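Local coordinates for protein 2-dehydropantoate 2-reductase (Geobacter metallireducens, PDB 3HN2) that probably catalyses the NADPH-dependent reduction of ketopantoate to (R)-pantoate in pantothenate biosynthesis, at residues A6-G11 against E87-L92; M70-V75 against G96-T101. One frame throughout, in Å; residues are numbered along the deposited sequence.

In the fold
Both interactions belong to the Rossmann-type nucleotide-binding part of the chain, and their centres lie about 9 Å apart. Interaction 2 pairs strands 72-75 and 98-101, the two arms of a beta-alpha-beta unit; interaction 1 lays the connecting helix 85-89 and the turn after it over strand 5-8, the next strand of the same sheet. Strand 72-75 joins the two contacts: Leu74 O accepts a probable hydrogen bond from Val8 N at 2.9 Å, and Leu74 N probably donates to Ala6 O, also at 2.9 Å. Strand 5-8 runs into Gly9 and Gly11 of a GxGxxG pattern, consistent with the NADP site, and the side chain of Leu74 lies near this pattern without touching it.

Interaction 1: A6-G11 against E87-L92; sequences AIVGAG and ELIRPL
Val8, on strand 5-8, buries the largest share of the contact's surface, and its two methyl groups divide the work. With chi1 at 173°, CG1 stands anti to the backbone N and is directed at helix 85-89, where Leu88 CB lies 4.4 Å away and Ile89 CG1 4.5 Å away. The other branch, CG2, sits beside the backbone N and makes the closest approach of the contact, 3.8 Å to Leu92 CD1. Val8 and Leu92 thus reach for each other tip to tip. Leu92 is the second main contributor. Its CG lies beside its own backbone N, and chi2 of 161° then carries CD1 away from its own backbone toward the strand. That single methyl also serves Ala6, whose CB is 4.3 Å from Leu92 CD1, so one branch of the leucine spans two residues that project from the same face of the strand. Ile7, between them, points to the opposite face, where it packs on Val28 and Phe30. A tight turn sets Leu92 in place: its N donates to Ile89 O at 2.8 Å, in the 3-10 segment that follows the helix. Val73 of the neighbouring strand packs on both Val8 and Leu92, and Leu92 also touches Ile67 of helix 64-67. The arrangement is helix-on-sheet packing of a Rossmann-type domain, in which the strand leads into a loop carrying Gly9 and Gly11 of a probable dinucleotide-binding glycine motif; those glycines do not touch the helix. Across the contact the chemistry is wholly aliphatic, mostly at loose van der Waals separations. The helix end and the 3-10 turn after it therefore rest on the strand through apolar packing rather than directed bonds, and the backbone of Ala6 and Val8 is hydrogen-bonded to strand 72-75 alongside.

Interaction 2: M70-V75 against G96-T101; sequences MDLVLV and GTQILT
Four backbone hydrogen bonds knit strands 72-75 and 98-101 in parallel register. Leu100 takes part twice, its N donating to Val73 O at 2.8 Å and its O accepting from Val75 N at 2.7 Å, the latter nearly along the C=O axis. Gln98 repeats the pattern at 3.0 Å, with N to Asp71 O and O from Val73 N; the donor at Asp71 O stands 33° above the carbonyl plane. Beyond the paired strands, Thr97 OG1 lies 2.7 Å from Met70 O, a likely bond whose proton has another acceptor within reach, and accepts from Glu94 N. A valine at Thr97 would lose both hydroxyl contacts and would probably loosen the entry to the strand pair. On one face, Leu72 CD1 crosses obliquely to reach Leu100 CB at 3.8 Å, and Leu74 CD1 lies alongside Leu100 CD2. On the other, Val73 CG1 and Val75 CG2 flank Ile99, meeting its CG1 and CG2 respectively. The amides of Val73, Val75, Gln98 and Leu100 are thus satisfied across this beta-alpha-beta pairing, whose faces are mainly aliphatic, with Gln98 beside the leucines and Thr101, beside the valines, packing on helix 108-115.

Interaction 1: A6-G11 against E87-L92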
loop_
_atom_site.group_PDB
_atom_site.type_symbol
_atom_site.label_atom_id
_atom_site.label_comp_id
_atom_site.label_asym_id
_atom_site.label_seq_id
_atom_site.Cartn_x
_atom_site.Cartn_y
_atom_site.Cartn_z
ATOM N N ALA A 6 29.822 5.516 -8.408
ATOM C CA ALA A 6 30.076 4.096 -8.653
ATOM C C ALA A 6 28.978 3.249 -8.025
ATOM O O ALA A 6 28.595 3.484 -6.878
ATOM C CB ALA A 6 31.429 3.682 -8.096
ATOM N N ILE A 7 28.490 2.258 -8.770
ATOM C CA ILE A 7 27.464 1.340 -8.264
ATOM C C ILE A 7 28.068 -0.009 -7.910
ATOM O O ILE A 7 28.569 -0.724 -8.779
ATOM C CB ILE A 7 26.307 1.114 -9.286
ATOM C CG1 ILE A 7 25.724 2.445 -9.790
ATOM C CG2 ILE A 7 25.235 0.196 -8.694
ATOM C CD1 ILE A 7 25.116 3.326 -8.705
ATOM N N VAL A 8 28.007 -0.357 -6.629
ATOM C CA VAL A 8 28.552 -1.623 -6.139
ATOM C C VAL A 8 27.421 -2.504 -5.599
ATOM O O VAL A 8 26.952 -2.344 -4.473
ATOM C CB VAL A 8 29.675 -1.385 -5.100
ATOM C CG1 VAL A 8 30.129 -2.689 -4.466
ATOM C CG2 VAL A 8 30.857 -0.684 -5.768
ATOM N N GLY A 9 26.975 -3.428 -6.438
ATOM C CA GLY A 9 25.826 -4.263 -6.122
ATOM C C GLY A 9 25.327 -4.914 -7.388
ATOM O O GLY A 9 25.466 -6.131 -7.564
ATOM N N ALA A 10 24.768 -4.085 -8.272
ATOM C CA ALA A 10 24.184 -4.512 -9.551
ATOM C C ALA A 10 23.010 -5.478 -9.374
ATOM O O ALA A 10 22.782 -6.368 -10.201
ATOM C CB ALA A 10 25.255 -5.086 -10.500
ATOM N N GLY A 11 22.267 -5.284 -8.289
ATOM C CA GLY A 11 21.071 -6.062 -8.022
ATOM C C GLY A 11 19.855 -5.351 -8.569
ATOM O O GLY A 11 19.965 -4.504 -9.455
ATOM N N GLU A 87 37.939 -5.436 -0.724
ATOM C CA GLU A 87 38.409 -5.588 -2.110
ATOM C C GLU A 87 37.617 -4.755 -3.126
ATOM O O GLU A 87 38.196 -4.210 -4.069
ATOM C CB GLU A 87 38.471 -7.066 -2.538
ATOM C CG GLU A 87 37.153 -7.838 -2.468
ATOM C CD GLU A 87 37.038 -8.924 -3.532
ATOM O OE1 GLU A 87 36.612 -10.048 -3.187
ATOM O OE2 GLU A 87 37.365 -8.660 -4.712
ATOM N N LEU A 88 36.309 -4.634 -2.904
ATOM C CA LEU A 88 35.412 -3.994 -3.867
ATOM C C LEU A 88 35.347 -2.469 -3.778
ATOM O O LEU A 88 35.064 -1.809 -4.774
ATOM C CB LEU A 88 33.996 -4.574 -3.749
ATOM C CG LEU A 88 33.746 -6.028 -4.158
ATOM C CD1 LEU A 88 32.386 -6.463 -3.662
ATOM C CD2 LEU A 88 33.853 -6.220 -5.665
ATOM N N ILE A 89 35.602 -1.911 -2.596
ATOM C CA ILE A 89 35.404 -0.474 -2.374
ATOM C C ILE A 89 36.711 0.334 -2.231
ATOM O O ILE A 89 36.782 1.463 -2.719
ATOM C CB ILE A 89 34.378 -0.213 -1.217
ATOM C CG1 ILE A 89 33.011 -0.804 -1.585
ATOM C CG2 ILE A 89 34.206 1.281 -0.921
ATOM C CD1 ILE A 89 32.093 -1.056 -0.404
ATOM N N ARG A 90 37.738 -0.248 -1.605
ATOM C CA ARG A 90 39.050 0.424 -1.416
ATOM C C ARG A 90 39.670 1.151 -2.631
ATOM O O ARG A 90 40.138 2.284 -2.467
ATOM C CB ARG A 90 40.063 -0.502 -0.695
ATOM C CG ARG A 90 41.552 -0.325 -1.040
ATOM C CD ARG A 90 42.245 0.772 -0.229
ATOM N NE ARG A 90 42.750 0.293 1.057
ATOM C CZ ARG A 90 42.131 0.461 2.224
ATOM N NH1 ARG A 90 42.679 -0.015 3.334
ATOM N NH2 ARG A 90 40.969 1.102 2.290
ATOM N N PRO A 91 39.664 0.535 -3.846
ATOM C CA PRO A 91 40.161 1.295 -5.009
ATOM C C PRO A 91 39.340 2.534 -5.406
ATOM O O PRO A 91 39.854 3.403 -6.112
ATOM C CB PRO A 91 40.112 0.266 -6.146
ATOM C CG PRO A 91 40.082 -1.058 -5.476
ATOM C CD PRO A 91 39.281 -0.836 -4.248
ATOM N N LEU A 92 38.088 2.609 -4.955
ATOM C CA LEU A 92 37.197 3.724 -5.279
ATOM C C LEU A 92 37.304 4.887 -4.293
ATOM O O LEU A 92 36.730 5.953 -4.522
ATOM C CB LEU A 92 35.744 3.242 -5.332
ATOM C CG LEU A 92 35.431 1.979 -6.134
ATOM C CD1 LEU A 92 34.098 1.385 -5.708
ATOM C CD2 LEU A 92 35.439 2.276 -7.622
#

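Interaction 2: M70-V75 against G96-T101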
loop_
_atom_site.group_PDB
_atom_site.type_symbol
_atom_site.label_atom_id
_atom_site.label_comp_id
_atom_site.label_asym_id
_atom_site.label_seq_id
_atom_site.Cartn_x
_atom_site.Cartn_y
_atom_site.Cartn_z
ATOM N N MET A 70 36.360 7.875 -6.744
ATOM C CA MET A 70 35.023 8.394 -7.039
ATOM C C MET A 70 34.631 9.484 -6.034
ATOM O O MET A 70 35.349 9.726 -5.063
ATOM C CB MET A 70 33.999 7.252 -6.995
ATOM C CG MET A 70 34.198 6.149 -8.031
ATOM S SD MET A 70 33.294 6.413 -9.575
ATOM C CE MET A 70 34.550 7.185 -10.597
ATOM N N ASP A 71 33.501 10.147 -6.273
ATOM C CA ASP A 71 32.943 11.093 -5.304
ATOM C C ASP A 71 31.971 10.385 -4.365
ATOM O O ASP A 71 31.944 10.646 -3.161
ATOM C CB ASP A 71 32.222 12.246 -6.013
ATOM C CG ASP A 71 33.178 13.217 -6.681
ATOM O OD1 ASP A 71 34.242 13.526 -6.097
ATOM O OD2 ASP A 71 32.854 13.684 -7.794
ATOM N N LEU A 72 31.176 9.489 -4.939
ATOM C CA LEU A 72 30.165 8.745 -4.211
ATOM C C LEU A 72 30.152 7.295 -4.668
ATOM O O LEU A 72 30.189 7.018 -5.869
ATOM C CB LEU A 72 28.785 9.374 -4.441
ATOM C CG LEU A 72 27.541 8.660 -3.898
ATOM C CD1 LEU A 72 27.501 8.699 -2.379
ATOM C CD2 LEU A 72 26.289 9.281 -4.472
ATOM N N VAL A 73 30.116 6.367 -3.714
ATOM C CA VAL A 73 29.845 4.975 -4.058
ATOM C C VAL A 73 28.553 4.467 -3.411
ATOM O O VAL A 73 28.434 4.401 -2.187
ATOM C CB VAL A 73 31.079 4.030 -3.843
ATOM C CG1 VAL A 73 31.852 4.387 -2.596
ATOM C CG2 VAL A 73 30.660 2.556 -3.834
ATOM N N LEU A 74 27.572 4.167 -4.260
ATOM C CA LEU A 74 26.330 3.514 -3.846
ATOM C C LEU A 74 26.562 2.031 -3.685
ATOM O O LEU A 74 26.795 1.331 -4.669
ATOM C CB LEU A 74 25.254 3.694 -4.908
ATOM C CG LEU A 74 24.010 4.522 -4.629
ATOM C CD1 LEU A 74 24.320 5.992 -4.804
ATOM C CD2 LEU A 74 22.926 4.085 -5.598
ATOM N N VAL A 75 26.508 1.554 -2.446
ATOM C CA VAL A 75 26.576 0.128 -2.175
ATOM C C VAL A 75 25.151 -0.463 -2.200
ATOM O O VAL A 75 24.287 -0.073 -1.410
ATOM C CB VAL A 75 27.281 -0.161 -0.837
ATOM C CG1 VAL A 75 27.506 -1.648 -0.664
ATOM C CG2 VAL A 75 28.621 0.574 -0.767
ATOM N N GLY A 96 37.719 12.394 0.547
ATOM C CA GLY A 96 36.525 13.126 0.130
ATOM C C GLY A 96 35.433 12.258 -0.469
ATOM O O GLY A 96 34.297 12.711 -0.619
ATOM N N THR A 97 35.780 11.021 -0.829
ATOM C CA THR A 97 34.808 10.038 -1.300
ATOM C C THR A 97 33.868 9.720 -0.148
ATOM O O THR A 97 34.306 9.571 0.995
ATOM C CB THR A 97 35.486 8.718 -1.766
ATOM O OG1 THR A 97 36.533 9.012 -2.697
ATOM C CG2 THR A 97 34.482 7.760 -2.424
ATOM N N GLN A 98 32.578 9.647 -0.451
ATOM C CA GLN A 98 31.589 9.260 0.541
ATOM C C GLN A 98 30.812 8.017 0.115
ATOM O O GLN A 98 30.541 7.812 -1.069
ATOM C CB GLN A 98 30.671 10.430 0.894
ATOM C CG GLN A 98 30.359 11.371 -0.251
ATOM C CD GLN A 98 29.959 12.750 0.230
ATOM O OE1 GLN A 98 29.256 12.894 1.233
ATOM N NE2 GLN A 98 30.408 13.778 -0.483
ATOM N N ILE A 99 30.477 7.183 1.093
ATOM C CA ILE A 99 29.932 5.859 0.830
ATOM C C ILE A 99 28.466 5.772 1.267
ATOM O O ILE A 99 28.135 5.998 2.434
ATOM C CB ILE A 99 30.797 4.764 1.504
ATOM C CG1 ILE A 99 32.277 4.958 1.138
ATOM C CG2 ILE A 99 30.329 3.383 1.090
ATOM C CD1 ILE A 99 33.267 4.315 2.083
ATOM N N LEU A 100 27.594 5.461 0.313
ATOM C CA LEU A 100 26.157 5.396 0.565
ATOM C C LEU A 100 25.672 3.956 0.543
ATOM O O LEU A 100 25.730 3.286 -0.490
ATOM C CB LEU A 100 25.392 6.251 -0.456
ATOM C CG LEU A 100 23.857 6.294 -0.532
ATOM C CD1 LEU A 100 23.219 6.512 0.817
ATOM C CD2 LEU A 100 23.440 7.412 -1.469
ATOM N N THR A 101 25.201 3.484 1.692
ATOM C CA THR A 101 24.690 2.126 1.800
ATOM C C THR A 101 23.143 2.085 1.713
ATOM O O THR A 101 22.441 2.839 2.400
ATOM C CB THR A 101 25.285 1.406 3.041
ATOM O OG1 THR A 101 25.235 -0.010 2.858
ATOM C CG2 THR A 101 24.588 1.788 4.327
#